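Local coordinates for succinate dehydrogenase subunit A (Mycolicibacterium smegmatis, PDB 7D6V), which probably oxidises succinate to fumarate as the FAD-carrying subunit of a respiratory complex that passes the electrons on towards quinone, at residues G53-M58 / P127-V132; R59-K64 / I116-F121; T175-D180 / L234-A239; N542-S547 / D589-D594. All coordinates share one frame; numbering follows the deposited sequence.

How the contacts relate
From the N terminus, residues 53-58 and 59-64 follow one another directly, and their partners return in reverse order, 116-121 and then 127-132. Contact 2 therefore lies wholly within the loop of contact 1, and the two meet through neighbouring strands 118-119 and 129-130 of one small antiparallel sheet. Contact 3 opens after contact 1 has closed and joins the edge strand 172-179 to helix 230-236. Contact 4, further along again, fastens helix 532-556 to residues 589-594, the loop leading into strand 594-597. Contacts 3 and 4 have centres about 13 Å apart and touch, bringing the two family regions together. Both lie across the chain's centre from contacts 1 and 2.

Contact 1 of 4, residues G53-M58 / P127-V132; sequences GCAAAM and PRLAHV
The Cys54 and Ala130 peptides are joined by two backbone bonds, Cys54 N to Ala130 O (3.0 Å) and Ala130 N to Cys54 O (2.9 Å), which make them an antiparallel hydrogen-bonded pair. Next to this pair, Leu129 O lies at the edge of the His131 imidazole, in the plane of the ring. Further along, Ala56 N donates to Arg128 O at 3.2 Å.

Ala55 and Leu129, a non-hydrogen-bonded pair, put their side chains on one face of the sheet, with Ala55 CB 4.1 Å from Leu129 CD1. The other methyl of Leu129, CD2, lies 3.8 Å from Gly53 N. Cys54 and Ala130 occupy the opposite face, where the bend of Met58 at chi3 (-57°) carries CE to within 4.0 Å of Ala130 CB.

The guanidinium of Arg128 forms salt bridges with Asp65 and Asp73. This small antiparallel sheet belongs to the FAD-binding region, with Gly53 about 6 Å from the bound FAD. Strand 129-130 is the middle one of three, with a classic bulge at Arg128 and Leu129 opposite Arg119; helix 84-102 packs on Ala56 and Met58, and helix 136-159 on Cys54.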
loop_
_atom_site.group_PDB
_atom_site.type_symbol
_atom_site.label_atom_id
_atom_site.label_comp_id
_atom_site.label_asym_id
_atom_site.label_seq_id
_atom_site.Cartn_x
_atom_site.Cartn_y
_atom_site.Cartn_z
ATOM N N GLY A 53 -14.923 2.732 -1.441
ATOM C CA GLY A 53 -15.063 3.862 -2.337
ATOM C C GLY A 53 -15.560 5.078 -1.592
ATOM O O GLY A 53 -15.775 5.048 -0.379
ATOM N N CYS A 54 -15.725 6.166 -2.337
ATOM C CA CYS A 54 -16.266 7.414 -1.818
ATOM C C CYS A 54 -17.695 7.566 -2.307
ATOM O O CYS A 54 -17.942 7.559 -3.516
ATOM C CB CYS A 54 -15.435 8.613 -2.270
ATOM S SG CYS A 54 -13.837 8.765 -1.499
ATOM N N ALA A 55 -18.627 7.733 -1.376
ATOM C CA ALA A 55 -20.021 7.963 -1.733
ATOM C C ALA A 55 -20.179 9.418 -2.155
ATOM O O ALA A 55 -20.013 10.330 -1.340
ATOM C CB ALA A 55 -20.934 7.617 -0.563
ATOM N N ALA A 56 -20.491 9.639 -3.428
ATOM C CA ALA A 56 -20.678 10.983 -3.954
ATOM C C ALA A 56 -21.701 10.933 -5.075
ATOM O O ALA A 56 -21.551 10.151 -6.017
ATOM C CB ALA A 56 -19.358 11.570 -4.460
ATOM N N ALA A 57 -22.730 11.774 -4.978
ATOM C CA ALA A 57 -23.813 11.798 -5.961
ATOM C C ALA A 57 -23.352 12.532 -7.221
ATOM O O ALA A 57 -23.846 13.600 -7.585
ATOM C CB ALA A 57 -25.058 12.436 -5.366
ATOM N N MET A 58 -22.378 11.923 -7.898
ATOM C CA MET A 58 -21.874 12.455 -9.157
ATOM C C MET A 58 -22.773 12.123 -10.339
ATOM O O MET A 58 -22.681 12.796 -11.371
ATOM C CB MET A 58 -20.460 11.934 -9.414
ATOM C CG MET A 58 -19.420 12.506 -8.470
ATOM S SD MET A 58 -17.734 12.011 -8.856
ATOM C CE MET A 58 -17.883 10.234 -8.808
ATOM N N PRO A 127 -25.834 3.622 -7.400
ATOM C CA PRO A 127 -24.371 3.465 -7.392
ATOM C C PRO A 127 -23.684 4.805 -7.188
ATOM O O PRO A 127 -23.888 5.751 -7.951
ATOM C CB PRO A 127 -24.070 2.873 -8.775
ATOM C CG PRO A 127 -25.369 2.356 -9.274
ATOM C CD PRO A 127 -26.416 3.235 -8.695
ATOM N N ARG A 128 -22.862 4.881 -6.146
ATOM C CA ARG A 128 -22.281 6.144 -5.711
ATOM C C ARG A 128 -20.792 6.091 -5.430
ATOM O O ARG A 128 -20.159 7.151 -5.404
ATOM C CB ARG A 128 -22.977 6.640 -4.436
ATOM C CG ARG A 128 -24.223 7.438 -4.670
ATOM C CD ARG A 128 -24.533 8.295 -3.469
ATOM N NE ARG A 128 -25.437 7.632 -2.538
ATOM C CZ ARG A 128 -26.754 7.573 -2.684
ATOM N NH1 ARG A 128 -27.341 8.128 -3.729
ATOM N NH2 ARG A 128 -27.487 6.951 -1.781
ATOM N N LEU A 129 -20.213 4.916 -5.214
ATOM C CA LEU A 129 -18.883 4.805 -4.623
ATOM C C LEU A 129 -17.831 4.884 -5.719
ATOM O O LEU A 129 -17.623 3.928 -6.468
ATOM C CB LEU A 129 -18.765 3.516 -3.820
ATOM C CG LEU A 129 -19.129 3.619 -2.337
ATOM C CD1 LEU A 129 -20.612 3.872 -2.152
ATOM C CD2 LEU A 129 -18.709 2.366 -1.597
ATOM N N ALA A 130 -17.163 6.032 -5.813
ATOM C CA ALA A 130 -16.012 6.161 -6.695
ATOM C C ALA A 130 -14.869 5.306 -6.168
ATOM O O ALA A 130 -14.515 5.387 -4.991
ATOM C CB ALA A 130 -15.582 7.622 -6.792
ATOM N N HIS A 131 -14.281 4.497 -7.043
ATOM C CA HIS A 131 -13.348 3.469 -6.612
ATOM C C HIS A 131 -12.236 3.303 -7.635
ATOM O O HIS A 131 -12.351 3.720 -8.788
ATOM C CB HIS A 131 -14.060 2.128 -6.415
ATOM C CG HIS A 131 -14.605 1.556 -7.683
ATOM N ND1 HIS A 131 -13.972 0.550 -8.380
ATOM C CD2 HIS A 131 -15.706 1.874 -8.403
ATOM C CE1 HIS A 131 -14.667 0.262 -9.464
ATOM N NE2 HIS A 131 -15.725 1.051 -9.501
ATOM N N VAL A 132 -11.144 2.695 -7.180
ATOM C CA VAL A 132 -10.098 2.161 -8.045
ATOM C C VAL A 132 -9.654 0.825 -7.451
ATOM O O VAL A 132 -9.108 0.785 -6.343
ATOM C CB VAL A 132 -8.916 3.133 -8.230
ATOM C CG1 VAL A 132 -8.198 3.450 -6.920
ATOM C CG2 VAL A 132 -7.933 2.569 -9.236
#

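Contact 2 of 4, residues R59-K64 / I116-F121; sequences RNVNTK and ISQRNF
Asn60 and Gln118 carry this contact, their side chains crossing at about a right angle with the amide planes 45° apart. Asn60 has CG beside its backbone N and anti to its carbonyl carbon (chi1 -67°), and its amide is directed at the main chain of Ile116. There ND2 donates to Ile116 O at 2.9 Å, in the carbonyl plane and on a lone pair, although the acceptor itself is tilted from the plane of the Asn60 amide. CB of Asn60 also rests on this oxygen, at 3.4 Å.

Gln118 reaches from the strand to the loop. Its chain is extended beyond CG (chi2 175°), which carries CD out toward the loop. OE1 then takes two weak bonds from consecutive backbone amides, Asn60 N at 3.1 Å and Val61 N at 3.5 Å. Strand 118-119 is an outer strand of the small three-stranded antiparallel sheet within the FAD-binding region, and the loop it holds runs from strand 54-55 to helix 67-76. NE2 of Gln118 makes a weak bond to Arg128 O on the neighbouring strand, so that Gln118 bridges sheet and loop.

Val61 adds an apolar branch. Its CG2 lies 3.8 Å from Gln118 CB and 3.4 Å from Gln118 O, the two side chains sliding past each other in opposite directions. Within the loop, the Arg59 side chain folds back on the main chain: NE donates to Thr63 O at 3.2 Å from above the carbonyl plane, and also makes a weak bond to Asp65 O.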
loop_
_atom_site.group_PDB
_atom_site.type_symbol
_atom_site.label_atom_id
_atom_site.label_comp_id
_atom_site.label_asym_id
_atom_site.label_seq_id
_atom_site.Cartn_x
_atom_site.Cartn_y
_atom_site.Cartn_z
ATOM N N ARG A 59 -23.627 11.105 -10.212
ATOM C CA ARG A 59 -24.601 10.713 -11.232
ATOM C C ARG A 59 -23.940 10.181 -12.498
ATOM O O ARG A 59 -24.518 10.255 -13.582
ATOM C CB ARG A 59 -25.551 11.865 -11.578
ATOM C CG ARG A 59 -26.336 12.397 -10.400
ATOM C CD ARG A 59 -26.781 13.825 -10.633
ATOM N NE ARG A 59 -27.941 13.902 -11.512
ATOM C CZ ARG A 59 -28.041 14.727 -12.549
ATOM N NH1 ARG A 59 -27.044 15.548 -12.841
ATOM N NH2 ARG A 59 -29.134 14.731 -13.295
ATOM N N ASN A 60 -22.731 9.632 -12.375
ATOM C CA ASN A 60 -22.016 9.146 -13.550
ATOM C C ASN A 60 -22.639 7.867 -14.093
ATOM O O ASN A 60 -22.723 7.682 -15.312
ATOM C CB ASN A 60 -20.545 8.917 -13.216
ATOM C CG ASN A 60 -19.814 10.198 -12.914
ATOM O OD1 ASN A 60 -20.263 11.283 -13.276
ATOM N ND2 ASN A 60 -18.678 10.084 -12.245
ATOM N N VAL A 61 -23.071 6.971 -13.209
ATOM C CA VAL A 61 -23.625 5.695 -13.651
ATOM C C VAL A 61 -25.076 5.862 -14.081
ATOM O O VAL A 61 -25.438 5.566 -15.225
ATOM C CB VAL A 61 -23.476 4.630 -12.550
ATOM C CG1 VAL A 61 -24.292 3.398 -12.896
ATOM C CG2 VAL A 61 -22.015 4.269 -12.367
ATOM N N ASN A 62 -25.929 6.338 -13.178
ATOM C CA ASN A 62 -27.283 6.719 -13.545
ATOM C C ASN A 62 -27.595 8.102 -12.993
ATOM O O ASN A 62 -27.112 8.492 -11.927
ATOM C CB ASN A 62 -28.333 5.700 -13.067
ATOM C CG ASN A 62 -28.515 5.697 -11.572
ATOM O OD1 ASN A 62 -27.601 6.022 -10.819
ATOM N ND2 ASN A 62 -29.714 5.345 -11.132
ATOM N N THR A 63 -28.417 8.834 -13.736
ATOM C CA THR A 63 -28.648 10.252 -13.500
ATOM C C THR A 63 -29.832 10.532 -12.588
ATOM O O THR A 63 -30.138 11.703 -12.345
ATOM C CB THR A 63 -28.852 10.969 -14.835
ATOM O OG1 THR A 63 -30.104 10.569 -15.405
ATOM C CG2 THR A 63 -27.734 10.619 -15.794
ATOM N N LYS A 64 -30.505 9.500 -12.081
ATOM C CA LYS A 64 -31.604 9.707 -11.148
ATOM C C LYS A 64 -31.127 10.032 -9.742
ATOM O O LYS A 64 -31.950 10.385 -8.892
ATOM C CB LYS A 64 -32.503 8.471 -11.106
ATOM C CG LYS A 64 -33.601 8.468 -12.151
ATOM C CD LYS A 64 -34.579 7.336 -11.909
ATOM C CE LYS A 64 -33.854 6.018 -11.693
ATOM N NZ LYS A 64 -34.747 4.970 -11.130
ATOM N N ILE A 116 -15.801 9.045 -13.884
ATOM C CA ILE A 116 -15.395 8.237 -12.741
ATOM C C ILE A 116 -16.414 7.124 -12.531
ATOM O O ILE A 116 -17.625 7.368 -12.518
ATOM C CB ILE A 116 -15.248 9.107 -11.483
ATOM C CG1 ILE A 116 -14.123 10.124 -11.669
ATOM C CG2 ILE A 116 -14.965 8.248 -10.274
ATOM C CD1 ILE A 116 -13.894 11.004 -10.468
ATOM N N SER A 117 -15.924 5.898 -12.375
ATOM C CA SER A 117 -16.790 4.745 -12.177
ATOM C C SER A 117 -17.309 4.700 -10.745
ATOM O O SER A 117 -16.589 5.024 -9.797
ATOM C CB SER A 117 -16.033 3.459 -12.504
ATOM O OG SER A 117 -16.905 2.346 -12.534
ATOM N N GLN A 118 -18.567 4.291 -10.594
ATOM C CA GLN A 118 -19.231 4.225 -9.298
ATOM C C GLN A 118 -19.834 2.841 -9.106
ATOM O O GLN A 118 -20.489 2.318 -10.011
ATOM C CB GLN A 118 -20.317 5.297 -9.182
ATOM C CG GLN A 118 -19.787 6.718 -9.229
ATOM C CD GLN A 118 -20.887 7.754 -9.226
ATOM O OE1 GLN A 118 -21.743 7.767 -10.106
ATOM N NE2 GLN A 118 -20.870 8.632 -8.235
ATOM N N ARG A 119 -19.613 2.255 -7.934
ATOM C CA ARG A 119 -20.156 0.948 -7.595
ATOM C C ARG A 119 -21.367 1.077 -6.682
ATOM O O ARG A 119 -21.615 2.119 -6.074
ATOM C CB ARG A 119 -19.103 0.070 -6.913
ATOM C CG ARG A 119 -18.096 -0.544 -7.853
ATOM C CD ARG A 119 -17.174 -1.495 -7.116
ATOM N NE ARG A 119 -16.426 -0.819 -6.062
ATOM C CZ ARG A 119 -15.444 -1.379 -5.367
ATOM N NH1 ARG A 119 -15.081 -2.627 -5.619
ATOM N NH2 ARG A 119 -14.818 -0.689 -4.425
ATOM N N ASN A 120 -22.116 -0.014 -6.586
ATOM C CA ASN A 120 -23.236 -0.113 -5.668
ATOM C C ASN A 120 -22.773 -0.679 -4.334
ATOM O O ASN A 120 -21.829 -1.471 -4.266
ATOM C CB ASN A 120 -24.342 -0.989 -6.251
ATOM C CG ASN A 120 -25.714 -0.384 -6.066
ATOM O OD1 ASN A 120 -25.953 0.359 -5.113
ATOM N ND2 ASN A 120 -26.624 -0.689 -6.981
ATOM N N PHE A 121 -23.444 -0.259 -3.264
ATOM C CA PHE A 121 -23.111 -0.700 -1.920
ATOM C C PHE A 121 -24.406 -0.884 -1.139
ATOM O O PHE A 121 -25.499 -0.594 -1.634
ATOM C CB PHE A 121 -22.159 0.289 -1.239
ATOM C CG PHE A 121 -21.371 -0.305 -0.110
ATOM C CD1 PHE A 121 -20.233 -1.046 -0.365
ATOM C CD2 PHE A 121 -21.756 -0.112 1.205
ATOM C CE1 PHE A 121 -19.503 -1.595 0.665
ATOM C CE2 PHE A 121 -21.032 -0.664 2.239
ATOM C CZ PHE A 121 -19.903 -1.402 1.969
#

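Contact 3 of 4, residues T175-D180 / L234-A239; sequences TELILD and LRAGSA
Leu177 and Leu179 of strand 172-179, an outer strand of a mixed four-stranded sheet, meet Ala236 in the last turn of helix 230-236: a strand-on-helix packing in the FAD-binding region, with the side chain of Thr175 about 7 Å from the bound FAD. Alternation along the strand directs both leucines at the helix and Ile178 away from it. Ala236 CB lies 4.1 Å from Leu177 CD1 and, at the same 4.1 Å, from Leu179 CD1, so a single small methyl is shared by two branched ends. The second methyl of Leu179, CD2, sits against the carbonyl oxygen of Ala236.

Beside this apolar patch runs a long salt bridge, Glu176 OE1 to Arg235 NE at 3.6 Å. Glu176 has CG anti to its backbone N (chi1 -161°), and the chain bends at chi2 (74°) to bring CD round toward the arginine. OE1 approaches the edge of the guanidinium, near its plane, but the carboxylate and guanidinium planes are 76° apart and the side chains cross at about a right angle; the pairing is single-pronged. The firmer polar partner of Arg235 is Asn542, whose OD1 accepts a hydrogen bond from NH1.

Thr175 and Glu176 form a classic bulge opposite Phe188 of strand 184-191, the neighbouring antiparallel strand, whose Ala187 and Ile184 touch Leu177 and Leu179. Helix 532-556 flanks the contact, Ile538 packing on Thr175 and Leu545 on Arg235, while Val468 and Ala460 of helix 458-469 meet Thr175 and Ile178.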
loop_
_atom_site.group_PDB
_atom_site.type_symbol
_atom_site.label_atom_id
_atom_site.label_comp_id
_atom_site.label_asym_id
_atom_site.label_seq_id
_atom_site.Cartn_x
_atom_site.Cartn_y
_atom_site.Cartn_z
ATOM N N THR A 175 1.016 15.276 22.952
ATOM C CA THR A 175 0.529 14.769 24.225
ATOM C C THR A 175 -0.328 15.758 25.000
ATOM O O THR A 175 -1.027 15.340 25.927
ATOM C CB THR A 175 1.703 14.337 25.116
ATOM O OG1 THR A 175 2.411 15.493 25.577
ATOM C CG2 THR A 175 2.655 13.447 24.343
ATOM N N GLU A 176 -0.294 17.042 24.658
ATOM C CA GLU A 176 -1.065 18.038 25.385
ATOM C C GLU A 176 -1.392 19.200 24.461
ATOM O O GLU A 176 -0.674 19.478 23.500
ATOM C CB GLU A 176 -0.305 18.542 26.617
ATOM C CG GLU A 176 -1.173 19.206 27.669
ATOM C CD GLU A 176 -2.008 18.208 28.451
ATOM O OE1 GLU A 176 -3.082 17.804 27.960
ATOM O OE2 GLU A 176 -1.584 17.823 29.560
ATOM N N LEU A 177 -2.494 19.877 24.767
ATOM C CA LEU A 177 -2.858 21.134 24.129
ATOM C C LEU A 177 -2.738 22.247 25.155
ATOM O O LEU A 177 -3.282 22.138 26.259
ATOM C CB LEU A 177 -4.278 21.081 23.562
ATOM C CG LEU A 177 -4.547 20.074 22.446
ATOM C CD1 LEU A 177 -5.975 20.191 21.959
ATOM C CD2 LEU A 177 -3.577 20.277 21.303
ATOM N N ILE A 178 -2.031 23.304 24.798
ATOM C CA ILE A 178 -1.761 24.408 25.709
ATOM C C ILE A 178 -2.839 25.467 25.546
ATOM O O ILE A 178 -3.227 25.817 24.426
ATOM C CB ILE A 178 -0.358 24.992 25.462
ATOM C CG1 ILE A 178 0.692 23.880 25.480
ATOM C CG2 ILE A 178 -0.031 26.048 26.499
ATOM C CD1 ILE A 178 0.810 23.171 26.805
ATOM N N LEU A 179 -3.328 25.977 26.671
ATOM C CA LEU A 179 -4.384 26.974 26.697
ATOM C C LEU A 179 -3.866 28.261 27.323
ATOM O O LEU A 179 -2.981 28.238 28.183
ATOM C CB LEU A 179 -5.598 26.469 27.481
ATOM C CG LEU A 179 -6.737 25.806 26.705
ATOM C CD1 LEU A 179 -6.236 24.664 25.849
ATOM C CD2 LEU A 179 -7.784 25.310 27.676
ATOM N N ASP A 180 -4.420 29.389 26.880
ATOM C CA ASP A 180 -4.073 30.689 27.443
ATOM C C ASP A 180 -5.117 31.165 28.447
ATOM O O ASP A 180 -4.806 31.370 29.624
ATOM C CB ASP A 180 -3.906 31.714 26.314
ATOM C CG ASP A 180 -3.310 33.024 26.794
ATOM O OD1 ASP A 180 -2.957 33.125 27.986
ATOM O OD2 ASP A 180 -3.200 33.960 25.971
ATOM N N LEU A 234 -10.928 16.552 25.014
ATOM C CA LEU A 234 -11.668 16.401 26.255
ATOM C C LEU A 234 -10.922 17.043 27.421
ATOM O O LEU A 234 -11.537 17.656 28.299
ATOM C CB LEU A 234 -11.928 14.914 26.486
ATOM C CG LEU A 234 -12.877 14.431 27.568
ATOM C CD1 LEU A 234 -14.274 14.940 27.286
ATOM C CD2 LEU A 234 -12.860 12.925 27.582
ATOM N N ARG A 235 -9.591 16.930 27.436
ATOM C CA ARG A 235 -8.790 17.586 28.465
ATOM C C ARG A 235 -8.593 19.072 28.189
ATOM O O ARG A 235 -8.365 19.842 29.128
ATOM C CB ARG A 235 -7.432 16.896 28.603
ATOM C CG ARG A 235 -7.498 15.510 29.220
ATOM C CD ARG A 235 -6.119 14.995 29.609
ATOM N NE ARG A 235 -5.219 14.889 28.467
ATOM C CZ ARG A 235 -4.972 13.761 27.814
ATOM N NH1 ARG A 235 -4.139 13.758 26.784
ATOM N NH2 ARG A 235 -5.556 12.635 28.188
ATOM N N ALA A 236 -8.666 19.495 26.925
ATOM C CA ALA A 236 -8.593 20.920 26.626
ATOM C C ALA A 236 -9.874 21.637 27.019
ATOM O O ALA A 236 -9.846 22.837 27.308
ATOM C CB ALA A 236 -8.299 21.137 25.143
ATOM N N GLY A 237 -10.998 20.928 27.028
ATOM C CA GLY A 237 -12.223 21.507 27.541
ATOM C C GLY A 237 -13.403 21.391 26.605
ATOM O O GLY A 237 -14.462 21.972 26.858
ATOM N N SER A 238 -13.235 20.646 25.521
ATOM C CA SER A 238 -14.326 20.408 24.588
ATOM C C SER A 238 -15.158 19.230 25.086
ATOM O O SER A 238 -14.992 18.743 26.207
ATOM C CB SER A 238 -13.783 20.178 23.183
ATOM O OG SER A 238 -12.900 21.217 22.809
ATOM N N ALA A 239 -16.066 18.753 24.245
ATOM C CA ALA A 239 -17.022 17.732 24.632
ATOM C C ALA A 239 -17.065 16.636 23.579
ATOM O O ALA A 239 -16.705 16.842 22.419
ATOM C CB ALA A 239 -18.412 18.334 24.826
#

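Contact 4 of 4, residues N542-S547 / D589-D594; sequences NMLLVS and DPVVPD
Leu545 projects from its helix between Val592 and Asp594, and its CD1 does most of the touching. That methyl lies 3.6 Å from Val592 CG2 and also borders Val592 O. Leu545 CD1 meets the Asp594 carboxylate as well, 3.4 Å from Asp594 OD1. CD2 of Leu545 touches the same valine branch, at 4.1 Å from Val592 CG2. The preceding residue of the helix, Leu544, packs CB on Val591 CG1 at 4.1 Å. No hydrogen bond joins the two segments, so van der Waals contact alone links them directly.

With CG of Leu545 anti to the backbone N (chi1 -168°), a chi2 of 60° sets CD1 toward the loop. On the loop side, a cis peptide bond precedes Pro590, and Val591 and Val592 follow in extended form. Polar ties lie in the next shell. Asp594 O accepts a hydrogen bond from Lys552 of the same helix, and Pro590 O a weak one from Arg541. OD1 of Asp594 is also close to Glu548, a proximity that might raise the proton affinity of one of the two acids.

The loop joins strands 582-585 and 594-597 in the C-terminal flavoprotein region. Leu234 of helix 230-236 packs against both Leu545 and Asp594, while Leu515 and Lys516 of helix 502-518 lie on Leu544.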
loop_
_atom_site.group_PDB
_atom_site.type_symbol
_atom_site.label_atom_id
_atom_site.label_comp_id
_atom_site.label_asym_id
_atom_site.label_seq_id
_atom_site.Cartn_x
_atom_site.Cartn_y
_atom_site.Cartn_z
ATOM N N ASN A 542 -4.823 8.314 27.551
ATOM C CA ASN A 542 -5.884 8.624 26.603
ATOM C C ASN A 542 -6.822 7.441 26.433
ATOM O O ASN A 542 -8.047 7.610 26.376
ATOM C CB ASN A 542 -5.288 9.022 25.255
ATOM C CG ASN A 542 -4.209 10.069 25.385
ATOM O OD1 ASN A 542 -4.328 11.002 26.175
ATOM N ND2 ASN A 542 -3.147 9.919 24.610
ATOM N N MET A 543 -6.261 6.232 26.348
ATOM C CA MET A 543 -7.106 5.053 26.193
ATOM C C MET A 543 -8.022 4.865 27.397
ATOM O O MET A 543 -9.203 4.537 27.238
ATOM C CB MET A 543 -6.245 3.814 25.958
ATOM C CG MET A 543 -5.941 3.565 24.494
ATOM S SD MET A 543 -5.121 1.998 24.170
ATOM C CE MET A 543 -3.414 2.439 24.467
ATOM N N LEU A 544 -7.502 5.084 28.606
ATOM C CA LEU A 544 -8.321 4.942 29.806
ATOM C C LEU A 544 -9.437 5.978 29.846
ATOM O O LEU A 544 -10.583 5.653 30.186
ATOM C CB LEU A 544 -7.447 5.050 31.054
ATOM C CG LEU A 544 -6.533 3.864 31.369
ATOM C CD1 LEU A 544 -5.529 4.232 32.448
ATOM C CD2 LEU A 544 -7.344 2.653 31.784
ATOM N N LEU A 545 -9.125 7.229 29.498
ATOM C CA LEU A 545 -10.152 8.268 29.491
ATOM C C LEU A 545 -11.256 7.948 28.485
ATOM O O LEU A 545 -12.453 8.050 28.794
ATOM C CB LEU A 545 -9.510 9.621 29.186
ATOM C CG LEU A 545 -10.356 10.871 29.407
ATOM C CD1 LEU A 545 -10.784 10.954 30.848
ATOM C CD2 LEU A 545 -9.586 12.113 29.007
ATOM N N VAL A 546 -10.867 7.532 27.278
ATOM C CA VAL A 546 -11.856 7.230 26.249
ATOM C C VAL A 546 -12.691 6.018 26.644
ATOM O O VAL A 546 -13.902 5.977 26.397
ATOM C CB VAL A 546 -11.163 7.035 24.889
ATOM C CG1 VAL A 546 -12.120 6.439 23.879
ATOM C CG2 VAL A 546 -10.623 8.360 24.386
ATOM N N SER A 547 -12.065 5.013 27.265
ATOM C CA SER A 547 -12.811 3.843 27.712
ATOM C C SER A 547 -13.836 4.210 28.776
ATOM O O SER A 547 -14.969 3.715 28.750
ATOM C CB SER A 547 -11.851 2.779 28.235
ATOM O OG SER A 547 -10.846 2.493 27.282
ATOM N N ASP A 589 -6.493 14.593 38.424
ATOM C CA ASP A 589 -5.465 14.153 37.489
ATOM C C ASP A 589 -4.875 12.818 37.921
ATOM O O ASP A 589 -5.155 12.323 39.016
ATOM C CB ASP A 589 -4.383 15.229 37.397
ATOM C CG ASP A 589 -4.859 16.470 36.685
ATOM O OD1 ASP A 589 -5.724 16.346 35.795
ATOM O OD2 ASP A 589 -4.374 17.569 37.017
ATOM N N PRO A 590 -4.033 12.184 37.073
ATOM C CA PRO A 590 -3.669 12.465 35.673
ATOM C C PRO A 590 -4.605 11.809 34.666
ATOM O O PRO A 590 -4.464 12.022 33.464
ATOM C CB PRO A 590 -2.256 11.878 35.543
ATOM C CG PRO A 590 -1.829 11.523 36.934
ATOM C CD PRO A 590 -3.088 11.237 37.680
ATOM N N VAL A 591 -5.542 11.008 35.160
ATOM C CA VAL A 591 -6.638 10.481 34.357
ATOM C C VAL A 591 -7.910 11.032 34.980
ATOM O O VAL A 591 -8.381 10.534 36.009
ATOM C CB VAL A 591 -6.652 8.950 34.303
ATOM C CG1 VAL A 591 -7.715 8.476 33.330
ATOM C CG2 VAL A 591 -5.288 8.422 33.898
ATOM N N VAL A 592 -8.464 12.068 34.363
ATOM C CA VAL A 592 -9.599 12.805 34.908
ATOM C C VAL A 592 -10.879 11.978 34.829
ATOM O O VAL A 592 -10.982 11.072 33.991
ATOM C CB VAL A 592 -9.751 14.148 34.182
ATOM C CG1 VAL A 592 -8.522 14.995 34.406
ATOM C CG2 VAL A 592 -9.909 13.904 32.709
ATOM N N PRO A 593 -11.858 12.231 35.692
ATOM C CA PRO A 593 -13.164 11.586 35.561
ATOM C C PRO A 593 -14.114 12.403 34.696
ATOM O O PRO A 593 -13.959 13.611 34.515
ATOM C CB PRO A 593 -13.667 11.513 37.010
ATOM C CG PRO A 593 -12.975 12.614 37.717
ATOM C CD PRO A 593 -11.742 13.000 36.938
ATOM N N ASP A 594 -15.114 11.709 34.160
ATOM C CA ASP A 594 -16.040 12.292 33.204
ATOM C C ASP A 594 -17.461 12.288 33.746
ATOM O O ASP A 594 -17.849 11.416 34.527
ATOM C CB ASP A 594 -16.005 11.540 31.874
ATOM C CG ASP A 594 -14.602 11.346 31.357
ATOM O OD1 ASP A 594 -13.982 10.315 31.693
ATOM O OD2 ASP A 594 -14.116 12.223 30.613
#